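Long-range contacts in uncharacterized protein (Bacteroides uniformis, PDB 4JPQ), which is of unknown function but, as a member of carbohydrate-binding family 9, probably binds carbohydrate: residues A[99-104]-A[166-171]; A[196-201]-A[215-220]; A[70-75]-A[146-151]; A[86-91]-A[188-193]; A[16-21]-A[56-61]. All blocks are in the same frame, centred on the assembly; numbering follows the deposited sequence. Where two conformers were deposited one is given.

Contact 1. Residues A[99-104]-A[166-171]; sequences DDRYYN and FFQHSV
Tyr103 pushes its ring into the turn at 166-169, and two groups there grip its hydroxyl: Gln168 N donates a hydrogen bond to Tyr103 OH at 2.8 Å, and His169 ND1 shares another with Tyr103 OH at 2.7 Å. Both partners sit at the edge of the ring, near its plane. One face takes Phe166, whose CD1 lies 3.5 Å from Tyr103 CD1 and toward the rim, the two rings being inclined at 52°. Phe167 makes an offset edge-to-face pair, with the edge of Tyr103 directed at the Phe167 face and the planes at 70°. The receiving loop is a type I beta turn closed by His169 N to Phe166 O, and its three aromatic residues form a cluster round the tyrosine. A phenylalanine in place of Tyr103 would probably leave the N-H of Gln168 without this acceptor and the His169 imidazole free to turn. Beyond this shell, Asp99 and His169 meet tip to tip, the carboxylate perpendicular to the imidazole, with Asp99 OD1 3.5 Å from His169 NE2. Arg101 crosses Gln168 at about a right angle, its CD 3.6 Å from Gln168 OE1. Backbone hydrogen bonding to Val94 of strand 89-95 fixes the main chain of Tyr103.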
# COMPACT_ATOMS: atom_id res chain seq x y z
N ASP A 99 -3.21 10.37 16.05
CA ASP A 99 -2.02 10.70 16.84
C ASP A 99 -0.87 10.72 15.83
O ASP A 99 -1.10 10.50 14.63
CB ASP A 99 -1.78 9.71 18.01
CG ASP A 99 -1.42 8.29 17.57
OD1 ASP A 99 -1.94 7.81 16.53
OD2 ASP A 99 -0.64 7.65 18.29
N ASP A 100 0.35 11.00 16.30
CA ASP A 100 1.50 11.11 15.39
C ASP A 100 2.08 9.80 14.88
O ASP A 100 2.85 9.82 13.92
CB ASP A 100 2.60 11.98 16.01
CG ASP A 100 2.15 13.42 16.21
OD1 ASP A 100 1.10 13.84 15.65
OD2 ASP A 100 2.87 14.16 16.91
N ARG A 101 1.73 8.68 15.50
CA ARG A 101 2.20 7.38 15.04
C ARG A 101 1.50 6.99 13.74
O ARG A 101 0.30 7.25 13.55
CB ARG A 101 1.95 6.29 16.07
CG ARG A 101 2.77 6.38 17.34
CD ARG A 101 2.56 5.05 18.10
NE ARG A 101 2.80 5.06 19.56
CZ ARG A 101 3.91 4.67 20.20
NH1 ARG A 101 5.01 4.24 19.55
NH2 ARG A 101 3.94 4.73 21.54
N TYR A 102 2.27 6.40 12.83
CA TYR A 102 1.76 5.91 11.53
C TYR A 102 2.46 4.61 11.18
O TYR A 102 3.48 4.25 11.80
CB TYR A 102 1.94 6.94 10.40
CG TYR A 102 3.35 7.11 9.93
CD1 TYR A 102 4.26 7.92 10.63
CD2 TYR A 102 3.82 6.44 8.80
CE1 TYR A 102 5.58 8.06 10.21
CE2 TYR A 102 5.14 6.56 8.38
CZ TYR A 102 6.02 7.37 9.07
OH TYR A 102 7.31 7.49 8.64
N TYR A 103 1.91 3.95 10.16
CA TYR A 103 2.42 2.69 9.65
C TYR A 103 2.66 2.78 8.15
O TYR A 103 1.99 3.54 7.47
CB TYR A 103 1.38 1.60 9.88
CG TYR A 103 1.08 1.32 11.32
CD1 TYR A 103 0.11 2.05 12.01
CD2 TYR A 103 1.75 0.30 12.01
CE1 TYR A 103 -0.18 1.78 13.35
CE2 TYR A 103 1.46 0.01 13.34
CZ TYR A 103 0.50 0.75 14.01
OH TYR A 103 0.21 0.48 15.32
N ASN A 104 3.62 2.01 7.67
CA ASN A 104 3.90 1.91 6.23
C ASN A 104 3.95 0.43 5.84
O ASN A 104 4.72 -0.34 6.42
CB ASN A 104 5.18 2.64 5.80
CG ASN A 104 6.40 2.21 6.56
OD1 ASN A 104 6.39 2.22 7.78
ND2 ASN A 104 7.46 1.81 5.86
N PHE A 166 -2.08 -3.31 13.22
CA PHE A 166 -1.64 -2.01 13.73
C PHE A 166 -1.02 -2.32 15.11
O PHE A 166 -1.57 -1.99 16.17
CB PHE A 166 -2.81 -1.03 13.82
CG PHE A 166 -3.40 -0.66 12.48
CD1 PHE A 166 -2.59 -0.14 11.48
CD2 PHE A 166 -4.76 -0.76 12.25
CE1 PHE A 166 -3.13 0.22 10.25
CE2 PHE A 166 -5.31 -0.37 11.04
CZ PHE A 166 -4.49 0.11 10.03
N PHE A 167 0.18 -2.90 15.05
CA PHE A 167 0.86 -3.50 16.21
C PHE A 167 1.24 -2.61 17.39
O PHE A 167 1.54 -3.14 18.46
CB PHE A 167 2.06 -4.38 15.76
CG PHE A 167 3.23 -3.63 15.17
CD1 PHE A 167 3.27 -3.30 13.82
CD2 PHE A 167 4.33 -3.31 15.96
CE1 PHE A 167 4.36 -2.63 13.27
CE2 PHE A 167 5.43 -2.64 15.42
CZ PHE A 167 5.44 -2.30 14.08
N GLN A 168 1.23 -1.30 17.18
CA GLN A 168 1.46 -0.31 18.24
C GLN A 168 0.15 0.31 18.77
O GLN A 168 0.20 1.29 19.52
CB GLN A 168 2.39 0.79 17.75
CG GLN A 168 3.78 0.32 17.32
CD GLN A 168 4.63 1.45 16.76
OE1 GLN A 168 4.12 2.42 16.18
NE2 GLN A 168 5.94 1.34 16.92
N HIS A 169 -1.02 -0.25 18.41
CA HIS A 169 -2.35 0.24 18.85
C HIS A 169 -3.30 -0.89 19.21
O HIS A 169 -3.05 -2.05 18.90
CB HIS A 169 -3.00 1.08 17.73
CG HIS A 169 -2.27 2.35 17.41
ND1 HIS A 169 -1.19 2.39 16.56
CD2 HIS A 169 -2.46 3.62 17.83
CE1 HIS A 169 -0.74 3.63 16.47
NE2 HIS A 169 -1.50 4.40 17.23
N SER A 170 -4.40 -0.52 19.87
CA SER A 170 -5.48 -1.45 20.23
C SER A 170 -6.71 -1.02 19.44
O SER A 170 -7.71 -0.58 20.01
CB SER A 170 -5.74 -1.42 21.74
OG SER A 170 -4.63 -1.93 22.43
N VAL A 171 -6.62 -1.13 18.12
CA VAL A 171 -7.71 -0.74 17.22
C VAL A 171 -8.69 -1.91 17.22
O VAL A 171 -8.30 -3.05 16.93
CB VAL A 171 -7.22 -0.37 15.79
CG1 VAL A 171 -8.35 0.23 14.97
CG2 VAL A 171 -6.09 0.64 15.86

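Contact 2. Residues A[196-201]-A[215-220]; sequences LSWSPI and GTLSFE
Gly215 meets the indole of Trp198 directly: Trp198 CZ3 lies 3.8 Å from Gly215 CA, and a side chain at this position would run into that ring atom. The same glycine is approached by Ser199, with Ser199 CB 4.1 Å from Gly215 N. Thr216 turns its side chain away and contributes its carbonyl, whose O stands at the edge of the indole, 4.0 Å from Trp198 CH2, in a contact without a hydrogen bond. Leu217 follows, its CD2 reaching back to within 4.3 Å of Trp198 CH2. The six-membered end of the indole thus runs past three consecutive residues of the strand. Trp198 CG stands anti to the backbone N (chi1 167°), directing the indole toward the strand. Phe53 and Phe183 add edge-to-face contacts to the same indole. Within 196-201, Ser197 OG donates to Ser199 O at 2.8 Å, from above the carbonyl plane, while Asn182 OD1 accepts the backbone N of Ser199. Strand 215-219 pairs in parallel with 6-11 and antiparallel with 178-186, and the buried tryptophan packed against its start belongs to the apolar interior of a fold consistent with the beta-sandwich of family 9 carbohydrate-binding modules.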
# COMPACT_ATOMS: atom_id res chain seq x y z
N LEU A 196 5.42 7.94 -7.44
CA LEU A 196 4.01 8.31 -7.63
C LEU A 196 3.23 8.22 -6.33
O LEU A 196 3.51 7.36 -5.50
CB LEU A 196 3.38 7.38 -8.67
CG LEU A 196 3.42 7.82 -10.13
CD1 LEU A 196 4.76 8.37 -10.59
CD2 LEU A 196 2.97 6.67 -11.03
N SER A 197 2.28 9.14 -6.16
CA SER A 197 1.41 9.18 -4.97
C SER A 197 -0.05 9.42 -5.36
O SER A 197 -0.35 9.86 -6.48
CB SER A 197 1.85 10.27 -4.00
OG SER A 197 1.49 11.57 -4.48
N TRP A 198 -0.93 9.13 -4.40
CA TRP A 198 -2.37 9.33 -4.57
C TRP A 198 -2.69 10.79 -4.25
O TRP A 198 -3.18 11.52 -5.13
CB TRP A 198 -3.17 8.35 -3.70
CG TRP A 198 -4.61 8.70 -3.59
CD1 TRP A 198 -5.53 8.75 -4.61
CD2 TRP A 198 -5.29 9.07 -2.41
NE1 TRP A 198 -6.75 9.13 -4.11
CE2 TRP A 198 -6.63 9.32 -2.76
CE3 TRP A 198 -4.91 9.19 -1.07
CZ2 TRP A 198 -7.59 9.71 -1.82
CZ3 TRP A 198 -5.86 9.57 -0.13
CH2 TRP A 198 -7.20 9.82 -0.52
N SER A 199 -2.45 11.18 -3.00
CA SER A 199 -2.67 12.56 -2.57
C SER A 199 -1.33 13.26 -2.77
O SER A 199 -0.28 12.61 -2.55
CB SER A 199 -3.13 12.65 -1.12
OG SER A 199 -3.37 14.00 -0.77
N PRO A 200 -1.34 14.57 -3.16
CA PRO A 200 -0.06 15.24 -3.46
C PRO A 200 0.84 15.56 -2.26
O PRO A 200 0.35 15.70 -1.14
CB PRO A 200 -0.48 16.53 -4.19
CG PRO A 200 -1.87 16.27 -4.65
CD PRO A 200 -2.47 15.43 -3.56
N ILE A 201 2.14 15.67 -2.55
CA ILE A 201 3.21 15.96 -1.57
C ILE A 201 3.99 17.16 -2.10
O ILE A 201 4.37 17.17 -3.27
CB ILE A 201 4.16 14.75 -1.40
CG1 ILE A 201 3.41 13.56 -0.78
CG2 ILE A 201 5.36 15.13 -0.53
CD1 ILE A 201 4.15 12.25 -0.87
N GLY A 215 -3.82 11.96 2.85
CA GLY A 215 -5.21 12.24 2.52
C GLY A 215 -6.07 11.66 3.63
O GLY A 215 -5.53 11.10 4.59
N THR A 216 -7.38 11.79 3.46
CA THR A 216 -8.37 11.34 4.44
C THR A 216 -9.08 10.08 3.95
O THR A 216 -9.43 9.98 2.77
CB THR A 216 -9.38 12.46 4.74
OG1 THR A 216 -8.67 13.61 5.20
CG2 THR A 216 -10.40 12.02 5.82
N LEU A 217 -9.29 9.14 4.87
CA LEU A 217 -9.93 7.86 4.58
C LEU A 217 -11.13 7.69 5.51
O LEU A 217 -10.96 7.45 6.70
CB LEU A 217 -8.93 6.72 4.79
CG LEU A 217 -7.64 6.81 3.98
CD1 LEU A 217 -6.72 5.65 4.36
CD2 LEU A 217 -7.89 6.80 2.48
N SER A 218 -12.33 7.85 4.94
CA SER A 218 -13.60 7.75 5.68
C SER A 218 -14.19 6.34 5.52
O SER A 218 -14.76 6.00 4.48
CB SER A 218 -14.58 8.82 5.20
OG SER A 218 -14.00 10.10 5.33
N PHE A 219 -14.03 5.53 6.56
CA PHE A 219 -14.57 4.18 6.60
C PHE A 219 -16.08 4.26 6.90
O PHE A 219 -16.48 4.90 7.88
CB PHE A 219 -13.85 3.32 7.64
CG PHE A 219 -12.40 3.06 7.31
CD1 PHE A 219 -11.40 3.98 7.62
CD2 PHE A 219 -12.02 1.88 6.68
CE1 PHE A 219 -10.07 3.73 7.32
CE2 PHE A 219 -10.69 1.63 6.37
CZ PHE A 219 -9.71 2.56 6.69
N GLU A 220 -16.87 3.62 6.03
CA GLU A 220 -18.33 3.54 6.15
C GLU A 220 -18.69 2.73 7.41
O GLU A 220 -17.96 1.81 7.79
CB GLU A 220 -18.94 2.87 4.90
CG GLU A 220 -20.46 2.77 4.84
CD GLU A 220 -20.99 1.80 3.77
OE1 GLU A 220 -20.32 1.57 2.74
OE2 GLU A 220 -22.10 1.27 3.96
OXT GLU A 220 -19.70 3.00 8.07

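Contact 3. Residues A[70-75]-A[146-151]; sequences EASVRA and FEERLG
The Phe146 ring has Ala75 on one face and Arg149 on the other. Ala75 CB makes a CH-pi contact 3.9 Å from the centroid of the Phe146 ring and 17° off its normal, while Arg149 NH2 lies 3.5 Å above the opposite face of Phe146, toward the rim. Val73 CG2 comes obliquely to Phe146 CE1 at 4.1 Å, on the side of the ribbon shared with Ala75. A backbone ladder joins the two strands. Val73 and Arg149 form a hydrogen-bonded pair, with Arg149 N donating to Val73 O at 2.8 Å, and Ala75 pairs likewise with Phe146. One more residue lies between these pairs on the 146-151 side, a beta bulge opposite Arg74, whose guanidinium turns to a salt bridge with Asp87. Glu148 holds CG anti to the backbone N (chi1 -174°) and stretches back over Ser72, where Ser72 OG donates to the anti lone pair of Glu148 OE2 at 2.7 Å. This oxygen also accepts Gln191 N. An alanine in place of Glu148 would probably leave both the Ser72 hydroxyl and the Gln191 N-H without this acceptor. At the far end Gly151 N donates to Ala71 O at 3.0 Å. The strands form an antiparallel two-stranded ribbon that turns a corner at 71 and 151, beyond which the same two chain segments pair again as strands 61-70 and 152-162.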
# COMPACT_ATOMS: atom_id res chain seq x y z
N GLU A 70 3.74 -1.22 -16.18
CA GLU A 70 5.05 -0.52 -16.27
C GLU A 70 6.06 -1.20 -17.18
O GLU A 70 5.88 -2.36 -17.55
CB GLU A 70 5.66 -0.30 -14.87
CG GLU A 70 5.84 -1.56 -14.04
CD GLU A 70 6.41 -1.29 -12.65
OE1 GLU A 70 7.30 -0.42 -12.49
OE2 GLU A 70 5.98 -1.99 -11.71
N ALA A 71 7.13 -0.46 -17.51
CA ALA A 71 8.17 -0.91 -18.46
C ALA A 71 9.08 -2.03 -17.98
O ALA A 71 9.75 -2.66 -18.81
CB ALA A 71 9.00 0.27 -18.97
N SER A 72 9.15 -2.25 -16.67
CA SER A 72 9.96 -3.34 -16.10
C SER A 72 9.52 -3.69 -14.68
O SER A 72 8.93 -2.85 -13.99
CB SER A 72 11.46 -3.01 -16.11
OG SER A 72 11.80 -1.95 -15.23
N VAL A 73 9.83 -4.92 -14.28
CA VAL A 73 9.54 -5.44 -12.93
C VAL A 73 10.77 -6.13 -12.35
O VAL A 73 11.62 -6.62 -13.09
CB VAL A 73 8.32 -6.37 -12.91
CG1 VAL A 73 7.06 -5.59 -13.24
CG2 VAL A 73 8.47 -7.55 -13.86
N ARG A 74 10.82 -6.20 -11.03
CA ARG A 74 11.97 -6.73 -10.29
C ARG A 74 11.52 -7.14 -8.89
O ARG A 74 10.66 -6.49 -8.33
CB ARG A 74 13.01 -5.61 -10.19
CG ARG A 74 14.31 -5.90 -9.47
CD ARG A 74 15.15 -4.62 -9.41
NE ARG A 74 16.50 -4.85 -8.87
CZ ARG A 74 16.86 -4.84 -7.59
NH1 ARG A 74 15.99 -4.62 -6.59
NH2 ARG A 74 18.13 -5.07 -7.28
N ALA A 75 12.09 -8.21 -8.34
CA ALA A 75 11.75 -8.68 -6.97
C ALA A 75 12.90 -9.48 -6.37
O ALA A 75 12.83 -10.69 -6.25
CB ALA A 75 10.47 -9.48 -6.98
N PHE A 146 13.13 -12.70 -8.08
CA PHE A 146 13.69 -12.65 -9.45
C PHE A 146 14.36 -11.33 -9.82
O PHE A 146 13.90 -10.26 -9.41
CB PHE A 146 12.60 -12.98 -10.51
CG PHE A 146 11.36 -12.10 -10.46
CD1 PHE A 146 11.30 -10.89 -11.18
CD2 PHE A 146 10.24 -12.49 -9.73
CE1 PHE A 146 10.15 -10.09 -11.15
CE2 PHE A 146 9.09 -11.69 -9.70
CZ PHE A 146 9.04 -10.49 -10.41
N GLU A 147 15.43 -11.42 -10.61
CA GLU A 147 16.16 -10.25 -11.13
C GLU A 147 15.29 -9.50 -12.13
O GLU A 147 14.35 -10.08 -12.70
CB GLU A 147 17.49 -10.66 -11.79
CG GLU A 147 18.55 -11.16 -10.79
CD GLU A 147 19.07 -10.07 -9.84
OE1 GLU A 147 19.06 -8.86 -10.18
OE2 GLU A 147 19.48 -10.43 -8.73
N GLU A 148 15.59 -8.23 -12.34
CA GLU A 148 14.78 -7.39 -13.21
C GLU A 148 14.47 -8.00 -14.59
O GLU A 148 15.36 -8.49 -15.25
CB GLU A 148 15.44 -6.00 -13.40
CG GLU A 148 14.58 -5.01 -14.19
CD GLU A 148 15.10 -3.59 -14.17
OE1 GLU A 148 16.32 -3.39 -14.05
OE2 GLU A 148 14.27 -2.66 -14.27
N ARG A 149 13.19 -7.98 -14.98
CA ARG A 149 12.72 -8.43 -16.30
C ARG A 149 12.22 -7.19 -17.06
O ARG A 149 11.22 -6.57 -16.68
CB ARG A 149 11.58 -9.42 -16.19
CG ARG A 149 11.89 -10.71 -15.44
CD ARG A 149 10.59 -11.49 -15.26
NE ARG A 149 10.68 -12.56 -14.28
CZ ARG A 149 9.64 -13.22 -13.76
NH1 ARG A 149 8.37 -12.93 -14.10
NH2 ARG A 149 9.86 -14.18 -12.86
N LEU A 150 12.94 -6.85 -18.13
CA LEU A 150 12.61 -5.72 -18.99
C LEU A 150 11.47 -6.11 -19.92
O LEU A 150 11.41 -7.26 -20.36
CB LEU A 150 13.84 -5.29 -19.83
CG LEU A 150 15.09 -4.88 -19.04
CD1 LEU A 150 16.26 -4.58 -19.96
CD2 LEU A 150 14.80 -3.68 -18.14
N GLY A 151 10.61 -5.14 -20.23
CA GLY A 151 9.45 -5.33 -21.09
C GLY A 151 8.19 -4.94 -20.36
O GLY A 151 8.09 -5.14 -19.14

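Contact 4. Residues A[86-91]-A[188-193]; sequences EDACVE and DKLQTP
Lys189 runs beside Glu86, the two extended side chains pointing the same way. Lys189 CB starts 3.6 Å from Glu86 O, and Lys189 CG lies 4.0 Å from Glu86 CB. Farther out, Lys189 CD passes the carboxylate 3.9 Å from Glu86 OE1, and Lys189 CE stands 4.2 Å from Glu86 OE2. The ammonium overshoots, with Lys189 NZ 4.8 Å from Glu86 OE1, too far for a salt bridge. Lysine methylenes, not the ammonium, therefore meet Glu86, along its CB and at its carboxylate, and Glu86 OE2 finds its firm partner in Arg83; the lysine charge nearby would probably still favour the carboxylate. The backbones are joined by a single hydrogen bond: Lys189 N donates to Glu86 O at 2.9 Å, in the carbonyl plane and on a lone pair. On either side of Lys189 in sequence the packing is apolar. The Asp188 methylene lies against Glu86 CA, while Leu190 sends its two methyls to Ala88, with Leu190 CD1 4.3 Å from Ala88 CB. A 3-cyclohexyl-1-propylsulfonic acid molecule, probably from the crystallisation liquor, lies about 4 Å from the Asp188 side chain and may mark a pocket. The contact joins the approach to strand 89-95 with the loop that follows strand 178-186, its antiparallel neighbour, while Leu190 also packs on Glu70 of strand 61-70 and on Ser72 and Arg74 of strand 72-75.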
# COMPACT_ATOMS: atom_id res chain seq x y z
N GLU A 86 13.21 -0.98 -3.47
CA GLU A 86 14.13 -1.08 -4.62
C GLU A 86 13.55 -1.88 -5.78
O GLU A 86 13.90 -1.63 -6.94
CB GLU A 86 15.44 -1.72 -4.20
CG GLU A 86 16.18 -0.93 -3.14
CD GLU A 86 17.47 -1.57 -2.74
OE1 GLU A 86 17.66 -2.79 -2.96
OE2 GLU A 86 18.30 -0.83 -2.19
N ASP A 87 12.72 -2.86 -5.43
CA ASP A 87 11.99 -3.71 -6.37
C ASP A 87 10.75 -2.92 -6.84
O ASP A 87 10.48 -1.83 -6.33
CB ASP A 87 11.56 -5.01 -5.66
CG ASP A 87 12.73 -5.84 -5.19
OD1 ASP A 87 13.73 -5.96 -5.93
OD2 ASP A 87 12.65 -6.45 -4.09
N ALA A 88 10.02 -3.46 -7.83
CA ALA A 88 8.75 -2.86 -8.29
C ALA A 88 7.83 -3.02 -7.09
O ALA A 88 7.53 -4.15 -6.69
CB ALA A 88 8.18 -3.58 -9.50
N CYS A 89 7.40 -1.89 -6.54
CA CYS A 89 6.73 -1.87 -5.25
C CYS A 89 5.57 -0.92 -5.15
O CYS A 89 5.66 0.21 -5.63
CB CYS A 89 7.81 -1.47 -4.24
SG CYS A 89 7.34 -1.32 -2.52
N VAL A 90 4.49 -1.39 -4.50
CA VAL A 90 3.31 -0.57 -4.18
C VAL A 90 3.28 -0.45 -2.66
O VAL A 90 3.71 -1.38 -1.94
CB VAL A 90 1.98 -1.13 -4.69
CG1 VAL A 90 1.96 -1.07 -6.21
CG2 VAL A 90 1.69 -2.54 -4.18
N GLU A 91 2.80 0.70 -2.18
CA GLU A 91 2.85 1.03 -0.76
C GLU A 91 1.55 1.66 -0.25
O GLU A 91 0.82 2.30 -1.01
CB GLU A 91 4.02 1.99 -0.49
CG GLU A 91 5.38 1.55 -1.06
CD GLU A 91 6.54 2.50 -0.77
OE1 GLU A 91 6.33 3.58 -0.21
OE2 GLU A 91 7.68 2.17 -1.14
N ASP A 188 13.19 1.88 -6.75
CA ASP A 188 14.49 2.56 -6.73
C ASP A 188 15.55 1.95 -7.64
O ASP A 188 16.26 2.70 -8.29
CB ASP A 188 15.05 2.73 -5.29
CG ASP A 188 14.21 3.70 -4.40
OD1 ASP A 188 13.05 4.01 -4.73
OD2 ASP A 188 14.74 4.14 -3.36
N LYS A 189 15.62 0.62 -7.71
CA LYS A 189 16.63 -0.08 -8.55
C LYS A 189 16.12 -0.61 -9.91
O LYS A 189 16.80 -1.41 -10.58
CB LYS A 189 17.35 -1.17 -7.73
CG LYS A 189 18.38 -0.60 -6.74
CD LYS A 189 19.39 -1.65 -6.27
CE LYS A 189 20.62 -1.01 -5.64
NZ LYS A 189 21.70 -2.02 -5.46
N LEU A 190 14.95 -0.13 -10.34
CA LEU A 190 14.40 -0.46 -11.67
C LEU A 190 15.15 0.35 -12.71
O LEU A 190 15.82 1.31 -12.38
CB LEU A 190 12.90 -0.13 -11.76
CG LEU A 190 11.92 -0.95 -10.93
CD1 LEU A 190 10.52 -0.41 -11.10
CD2 LEU A 190 11.94 -2.42 -11.30
N GLN A 191 15.01 -0.04 -13.98
CA GLN A 191 15.64 0.65 -15.12
C GLN A 191 15.30 2.15 -15.14
O GLN A 191 16.18 2.96 -15.43
CB GLN A 191 15.17 0.02 -16.45
CG GLN A 191 15.85 0.55 -17.71
CD GLN A 191 15.29 -0.02 -19.00
OE1 GLN A 191 16.04 -0.46 -19.86
NE2 GLN A 191 13.97 -0.02 -19.14
N THR A 192 14.03 2.47 -14.88
CA THR A 192 13.53 3.84 -14.82
C THR A 192 12.88 4.03 -13.44
O THR A 192 11.68 3.74 -13.27
CB THR A 192 12.52 4.14 -15.95
OG1 THR A 192 13.02 3.63 -17.18
CG2 THR A 192 12.30 5.65 -16.08
N PRO A 193 13.66 4.47 -12.43
CA PRO A 193 13.05 4.69 -11.12
C PRO A 193 12.02 5.81 -11.21
O PRO A 193 12.13 6.69 -12.07
CB PRO A 193 14.23 5.06 -10.21
CG PRO A 193 15.44 4.60 -10.93
CD PRO A 193 15.12 4.67 -12.39

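Contact 5. Residues A[16-21]-A[56-61]; sequences ASPEGE and AHTGRE
Ser17 and Glu61 make the close part of this contact, where Ser17 OG donates a hydrogen bond to Glu61 OE2. The modelled separation of these two oxygens, 2.5 Å, is very short, and its exact value is doubtful at this resolution. Pro18 comes up to the same carboxylate tip to tip, its CD 3.8 Å from Glu61 OE2. The other oxygen is held from within its own turn: Thr58 OG1 donates to Glu61 OE1 at 2.9 Å, on the anti side and 28° out of the carboxylate plane. Thr58 N in turn donates to Glu61 O, so that Thr58 orients Glu61 through both backbone and side chain. A bend at chi2 (139°) puts Glu61 CD off the extended path. Ser17 OG has a second partner in Lys136 NZ. The outer side is looser. Exposed Arg60 brings the edge of its guanidinium up to the main chain, with NH2 3.2 Å from Ser17 N, but both are donors and no bond forms. Its ion pair to Glu61, from Arg60 NH2 to Glu61 OE1, is long at 3.8 Å. Toward the interior, Pro18 CD only just reaches Thr58 CG2 at 4.5 Å. The loop between strand 6-11 and helix 23-29 is thereby held against the tight turn that links antiparallel strands 50-57 and 61-70, with Pro18 and Thr58 both resting on Leu63.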
# COMPACT_ATOMS: atom_id res chain seq x y z
N ALA A 16 -16.09 -14.37 7.47
CA ALA A 16 -14.70 -14.76 7.75
C ALA A 16 -13.72 -13.87 6.99
O ALA A 16 -14.09 -13.11 6.10
CB ALA A 16 -14.47 -16.23 7.39
N SER A 17 -12.45 -14.01 7.37
CA SER A 17 -11.36 -13.28 6.75
C SER A 17 -11.16 -13.81 5.32
O SER A 17 -10.95 -15.01 5.13
CB SER A 17 -10.07 -13.52 7.53
OG SER A 17 -8.96 -12.91 6.89
N PRO A 18 -11.22 -12.92 4.31
CA PRO A 18 -10.98 -13.35 2.93
C PRO A 18 -9.50 -13.59 2.64
O PRO A 18 -8.62 -12.94 3.24
CB PRO A 18 -11.45 -12.15 2.11
CG PRO A 18 -11.19 -11.00 3.00
CD PRO A 18 -11.54 -11.49 4.37
N GLU A 19 -9.24 -14.52 1.72
CA GLU A 19 -7.89 -14.82 1.26
C GLU A 19 -7.60 -13.87 0.11
O GLU A 19 -8.51 -13.46 -0.60
CB GLU A 19 -7.76 -16.30 0.84
CG GLU A 19 -7.90 -17.26 2.03
CD GLU A 19 -6.77 -17.17 3.07
OE1 GLU A 19 -5.69 -16.58 2.80
OE2 GLU A 19 -6.94 -17.72 4.18
N GLY A 20 -6.33 -13.50 -0.04
CA GLY A 20 -5.90 -12.53 -1.04
C GLY A 20 -6.36 -12.79 -2.46
O GLY A 20 -6.85 -11.85 -3.11
N GLU A 21 -6.21 -14.04 -2.92
CA GLU A 21 -6.58 -14.42 -4.31
C GLU A 21 -8.06 -14.14 -4.61
O GLU A 21 -8.41 -13.77 -5.75
CB GLU A 21 -6.27 -15.91 -4.61
CG GLU A 21 -6.26 -16.27 -6.11
CD GLU A 21 -6.03 -17.75 -6.39
OE1 GLU A 21 -6.71 -18.59 -5.75
OE2 GLU A 21 -5.21 -18.10 -7.28
N ALA A 56 -11.52 -1.10 0.51
CA ALA A 56 -12.78 -1.39 1.21
C ALA A 56 -12.47 -2.01 2.56
O ALA A 56 -11.28 -2.18 2.88
CB ALA A 56 -13.63 -2.32 0.39
N HIS A 57 -13.49 -2.35 3.34
CA HIS A 57 -13.25 -2.98 4.64
C HIS A 57 -14.34 -3.94 5.07
O HIS A 57 -15.49 -3.80 4.67
CB HIS A 57 -13.02 -1.93 5.74
CG HIS A 57 -14.25 -1.19 6.16
ND1 HIS A 57 -14.86 -1.39 7.38
CD2 HIS A 57 -14.97 -0.23 5.54
CE1 HIS A 57 -15.90 -0.58 7.49
NE2 HIS A 57 -15.99 0.13 6.38
N THR A 58 -13.95 -4.88 5.91
CA THR A 58 -14.85 -5.86 6.49
C THR A 58 -15.32 -5.51 7.90
O THR A 58 -16.18 -6.20 8.44
CB THR A 58 -14.18 -7.24 6.54
OG1 THR A 58 -13.06 -7.21 7.44
CG2 THR A 58 -13.69 -7.64 5.14
N GLY A 59 -14.76 -4.46 8.49
CA GLY A 59 -15.04 -4.09 9.88
C GLY A 59 -13.82 -4.50 10.72
O GLY A 59 -13.35 -3.73 11.56
N ARG A 60 -13.33 -5.72 10.49
CA ARG A 60 -12.12 -6.26 11.12
C ARG A 60 -10.87 -6.09 10.23
O ARG A 60 -9.77 -6.17 10.75
CB ARG A 60 -12.28 -7.76 11.43
CG ARG A 60 -13.59 -8.16 12.14
CD ARG A 60 -13.67 -9.66 12.41
NE ARG A 60 -13.42 -10.46 11.20
CZ ARG A 60 -13.37 -11.79 11.16
NH1 ARG A 60 -13.61 -12.53 12.25
NH2 ARG A 60 -13.12 -12.40 10.00
N GLU A 61 -11.03 -5.90 8.91
CA GLU A 61 -9.88 -5.87 7.97
C GLU A 61 -10.00 -4.84 6.86
O GLU A 61 -11.11 -4.57 6.40
CB GLU A 61 -9.77 -7.24 7.29
CG GLU A 61 -9.49 -8.42 8.22
CD GLU A 61 -10.28 -9.64 7.86
OE1 GLU A 61 -11.53 -9.61 7.96
OE2 GLU A 61 -9.64 -10.63 7.49

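How the contacts relate
Contact 2 is the most buried of the five and almost wholly apolar, whereas contacts 1, 3, 4 and 5 lie partly open to solvent and rely on hydrogen bonds. Contact 3 alone pairs strand with strand through a backbone ladder interrupted by a bulge; contact 1 fits a tyrosine into a turn, and contacts 4 and 5 hold loops by one hydrogen bond each. Contacts 3 and 4 are close neighbours, centres about 9 Å apart, tied by the Arg74-Asp87 salt bridge. Contact 1 lies across the chain's centre from both, though neighbouring strands 89-95 and 102-108 connect it with contact 4. Contacts 2 and 5 touch where Phe219 packs on His57.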